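Local structure of phenolpthiocerol synthesis type-I polyketide synthase ppsA (Mycobacterium bovis, 7AKC) at residues Leu153-Leu163 and Val197-Ser205. The protein is the acyltransferase domain of PpsA, a polyketide synthase probably working in the PpsABCDE complex that builds the lipid core of phthiocerols and phenolphthiocerols. Numbering follows the deposited sequence.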
loop_
_atom_site.group_PDB
_atom_site.type_symbol
_atom_site.label_atom_id
_atom_site.label_comp_id
_atom_site.label_asym_id
_atom_site.label_seq_id
_atom_site.Cartn_x
_atom_site.Cartn_y
_atom_site.Cartn_z
ATOM N N LEU A 153 13.398 5.022 -5.206
ATOM C CA LEU A 153 14.304 5.456 -6.259
ATOM C C LEU A 153 13.656 6.546 -7.106
ATOM O O LEU A 153 12.461 6.436 -7.463
ATOM C CB LEU A 153 14.615 4.259 -7.185
ATOM C CG LEU A 153 15.038 2.955 -6.493
ATOM C CD1 LEU A 153 15.360 1.899 -7.511
ATOM C CD2 LEU A 153 16.213 3.175 -5.536
ATOM N N GLU A 154 14.429 7.572 -7.485
ATOM C CA GLU A 154 13.917 8.611 -8.362
ATOM C C GLU A 154 14.207 8.153 -9.810
ATOM O O GLU A 154 15.006 8.752 -10.563
ATOM C CB GLU A 154 14.496 10.007 -8.014
ATOM C CG GLU A 154 14.325 10.409 -6.550
ATOM C CD GLU A 154 12.928 10.442 -5.951
ATOM O OE1 GLU A 154 11.971 10.773 -6.691
ATOM O OE2 GLU A 154 12.794 10.153 -4.735
ATOM N N LEU A 155 13.565 7.049 -10.171
ATOM C CA LEU A 155 13.614 6.425 -11.495
ATOM C C LEU A 155 12.211 6.001 -11.863
ATOM O O LEU A 155 11.425 5.584 -10.985
ATOM C CB LEU A 155 14.464 5.121 -11.446
ATOM C CG LEU A 155 15.911 5.241 -10.998
ATOM C CD1 LEU A 155 16.536 3.860 -10.905
ATOM C CD2 LEU A 155 16.743 6.197 -11.902
ATOM N N ASP A 156 11.929 6.023 -13.190
ATOM C CA ASP A 156 10.659 5.522 -13.641
ATOM C C ASP A 156 10.636 3.963 -13.559
ATOM O O ASP A 156 11.668 3.351 -13.254
ATOM C CB ASP A 156 10.318 6.094 -15.004
ATOM C CG ASP A 156 11.212 5.707 -16.175
ATOM O OD1 ASP A 156 11.869 4.653 -16.101
ATOM O OD2 ASP A 156 11.183 6.422 -17.194
ATOM N N ALA A 157 9.445 3.334 -13.742
ATOM C CA ALA A 157 9.371 1.881 -13.571
ATOM C C ALA A 157 10.209 1.092 -14.599
ATOM O O ALA A 157 10.947 0.211 -14.188
ATOM C CB ALA A 157 7.911 1.400 -13.519
ATOM N N PRO A 158 10.291 1.493 -15.885
ATOM C CA PRO A 158 11.082 0.678 -16.833
ATOM C C PRO A 158 12.584 0.771 -16.509
ATOM O O PRO A 158 13.289 -0.242 -16.532
ATOM C CB PRO A 158 10.759 1.294 -18.193
ATOM C CG PRO A 158 9.364 1.877 -18.012
ATOM C CD PRO A 158 9.426 2.457 -16.592
ATOM N N THR A 159 13.052 1.956 -16.080
ATOM C CA THR A 159 14.475 2.104 -15.721
ATOM C C THR A 159 14.769 1.288 -14.432
ATOM O O THR A 159 15.809 0.629 -14.295
ATOM C CB THR A 159 14.791 3.572 -15.448
ATOM O OG1 THR A 159 14.469 4.372 -16.599
ATOM C CG2 THR A 159 16.253 3.762 -15.097
ATOM N N THR A 160 13.813 1.291 -13.494
ATOM C CA THR A 160 13.954 0.487 -12.282
ATOM C C THR A 160 14.036 -1.002 -12.642
ATOM O O THR A 160 14.933 -1.699 -12.175
ATOM C CB THR A 160 12.789 0.720 -11.340
ATOM O OG1 THR A 160 12.824 2.088 -10.925
ATOM C CG2 THR A 160 12.904 -0.182 -10.089
ATOM N N GLU A 161 13.104 -1.495 -13.502
ATOM C CA GLU A 161 13.120 -2.922 -13.861
ATOM C C GLU A 161 14.471 -3.289 -14.490
ATOM O O GLU A 161 15.019 -4.333 -14.180
ATOM C CB GLU A 161 11.986 -3.302 -14.805
ATOM C CG GLU A 161 10.614 -3.139 -14.180
ATOM C CD GLU A 161 10.184 -4.292 -13.281
ATOM O OE1 GLU A 161 11.049 -5.008 -12.732
ATOM O OE2 GLU A 161 8.961 -4.454 -13.103
ATOM N N ALA A 162 15.019 -2.396 -15.283
ATOM C CA ALA A 162 16.287 -2.630 -15.953
ATOM C C ALA A 162 17.409 -2.686 -14.904
ATOM O O ALA A 162 18.255 -3.557 -14.980
ATOM C CB ALA A 162 16.551 -1.528 -16.965
ATOM N N LEU A 163 17.407 -1.757 -13.938
ATOM C CA LEU A 163 18.416 -1.762 -12.878
ATOM C C LEU A 163 18.438 -3.089 -12.067
ATOM O O LEU A 163 19.540 -3.574 -11.701
ATOM C CB LEU A 163 18.059 -0.608 -11.918
ATOM C CG LEU A 163 18.813 -0.611 -10.553
ATOM C CD1 LEU A 163 20.317 -0.268 -10.775
ATOM C CD2 LEU A 163 18.126 0.311 -9.579
ATOM N N VAL A 197 22.601 3.424 -7.793
ATOM C CA VAL A 197 21.725 4.495 -8.298
ATOM C C VAL A 197 22.445 5.835 -8.058
ATOM O O VAL A 197 22.597 6.603 -8.992
ATOM C CB VAL A 197 20.346 4.461 -7.637
ATOM C CG1 VAL A 197 19.508 5.698 -8.010
ATOM C CG2 VAL A 197 19.600 3.182 -8.030
ATOM N N ARG A 198 23.009 6.029 -6.872
ATOM C CA ARG A 198 23.769 7.255 -6.569
ATOM C C ARG A 198 24.987 7.450 -7.455
ATOM O O ARG A 198 25.370 8.600 -7.774
ATOM C CB ARG A 198 24.140 7.263 -5.089
ATOM C CG ARG A 198 22.937 7.558 -4.226
ATOM C CD ARG A 198 23.284 7.437 -2.765
ATOM N NE ARG A 198 22.094 7.600 -1.945
ATOM C CZ ARG A 198 22.025 7.317 -0.646
ATOM N NH1 ARG A 198 23.109 6.920 0.014
ATOM N NH2 ARG A 198 20.883 7.464 0.011
ATOM N N ALA A 199 25.658 6.346 -7.807
ATOM C CA ALA A 199 26.848 6.397 -8.661
ATOM C C ALA A 199 26.520 6.838 -10.082
ATOM O O ALA A 199 27.422 7.313 -10.789
ATOM C CB ALA A 199 27.551 5.049 -8.689
ATOM N N ARG A 200 25.257 6.695 -10.490
ATOM C CA ARG A 200 24.733 7.141 -11.780
ATOM C C ARG A 200 24.262 8.587 -11.723
ATOM O O ARG A 200 23.613 9.016 -12.669
ATOM C CB ARG A 200 23.550 6.249 -12.187
ATOM C CG ARG A 200 24.060 4.876 -12.556
ATOM C CD ARG A 200 23.022 3.799 -12.596
ATOM N NE ARG A 200 21.793 4.176 -13.297
ATOM C CZ ARG A 200 20.822 3.310 -13.596
ATOM N NH1 ARG A 200 20.971 2.015 -13.338
ATOM N NH2 ARG A 200 19.734 3.719 -14.244
ATOM N N ASP A 201 24.606 9.349 -10.665
ATOM C CA ASP A 201 24.150 10.720 -10.459
ATOM C C ASP A 201 22.622 10.764 -10.419
ATOM O O ASP A 201 21.964 11.585 -11.077
ATOM C CB ASP A 201 24.783 11.675 -11.475
ATOM C CG ASP A 201 26.300 11.644 -11.332
ATOM O OD1 ASP A 201 26.790 11.844 -10.198
ATOM O OD2 ASP A 201 26.991 11.356 -12.344
ATOM N N ARG A 202 22.047 9.757 -9.723
ATOM C CA ARG A 202 20.621 9.599 -9.581
ATOM C C ARG A 202 20.288 9.510 -8.082
ATOM O O ARG A 202 21.199 9.350 -7.271
ATOM C CB ARG A 202 20.093 8.370 -10.374
ATOM C CG ARG A 202 20.407 8.401 -11.892
ATOM C CD ARG A 202 19.670 9.510 -12.598
ATOM N NE ARG A 202 19.870 9.552 -14.055
ATOM C CZ ARG A 202 20.743 10.333 -14.687
ATOM N NH1 ARG A 202 21.575 11.111 -13.997
ATOM N NH2 ARG A 202 20.799 10.339 -16.016
ATOM N N PHE A 203 19.003 9.650 -7.711
ATOM C CA PHE A 203 18.628 9.681 -6.293
ATOM C C PHE A 203 17.926 8.431 -5.760
ATOM O O PHE A 203 17.044 7.876 -6.397
ATOM C CB PHE A 203 17.787 10.902 -5.993
ATOM C CG PHE A 203 18.483 12.161 -6.435
ATOM C CD1 PHE A 203 19.476 12.732 -5.654
ATOM C CD2 PHE A 203 18.204 12.731 -7.666
ATOM C CE1 PHE A 203 20.150 13.873 -6.078
ATOM C CE2 PHE A 203 18.889 13.866 -8.097
ATOM C CZ PHE A 203 19.860 14.432 -7.300
ATOM N N ALA A 204 18.275 8.062 -4.536
ATOM C CA ALA A 204 17.739 6.872 -3.909
ATOM C C ALA A 204 17.798 7.021 -2.391
ATOM O O ALA A 204 18.748 7.617 -1.869
ATOM C CB ALA A 204 18.572 5.677 -4.319
ATOM N N SER A 205 16.821 6.434 -1.675
ATOM C CA SER A 205 16.838 6.495 -0.208
ATOM C C SER A 205 16.205 5.261 0.396
ATOM O O SER A 205 15.293 4.688 -0.190
ATOM C CB SER A 205 16.140 7.750 0.317
ATOM O OG SER A 205 14.758 7.752 -0.001
HETATM O O HOH W 1 14.456 8.934 -3.145
HETATM O O HOH W 2 17.255 10.143 -10.021
HETATM O O HOH W 3 18.500 1.120 -14.972
#
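Leu163 and Val197 meet at about a right angle, with Leu163 CD2 3.6 Å from Val197 CG2. Leu163 holds CG anti to its backbone N (chi1 167°), which sends CD2 to Val197 near the end of helix 187-199 and CD1 to Arg200 just past it. CD1 lies 3.5 Å from Arg200 NH1, oblique to the guanidinium. Arg200 bends at chi3 (46°) and reaches helix 157-164. There Thr159 CG2 sits at the edge of the guanidinium, 3.6 Å from Arg200 NH2. In the plane of that group, a water accepts from Arg200 NH2 and donates to Thr159 O. Asp156 caps this helix: its OD1 takes both Thr159 N and Thr159 OG1. Helices 157-164 and 187-199 pack on the four-stranded antiparallel sheet of the ferredoxin-like small subdomain of the acyltransferase, where strand 204-207 is an edge strand beside 148-153. Leu153 and Ala204 form a non-hydrogen-bonded pair in it, and Leu153 CD2 touches Ala204 CB at 3.6 Å. Just beyond, Glu154 N donates to Phe203 O at 2.8 Å, nearly straight (173°). A second water bridges Glu154 O and Phe203 N. Glu154 centres an inverse gamma turn, and its CG packs on Phe203 CB at 3.5 Å. The bent Glu154 chain brings OE1 to Gln180 NE2, while OE2 accepts from a water. Leu155 points CD1 at Val197 CG2 and CD2 at Arg202 CB, both at 4.3 Å.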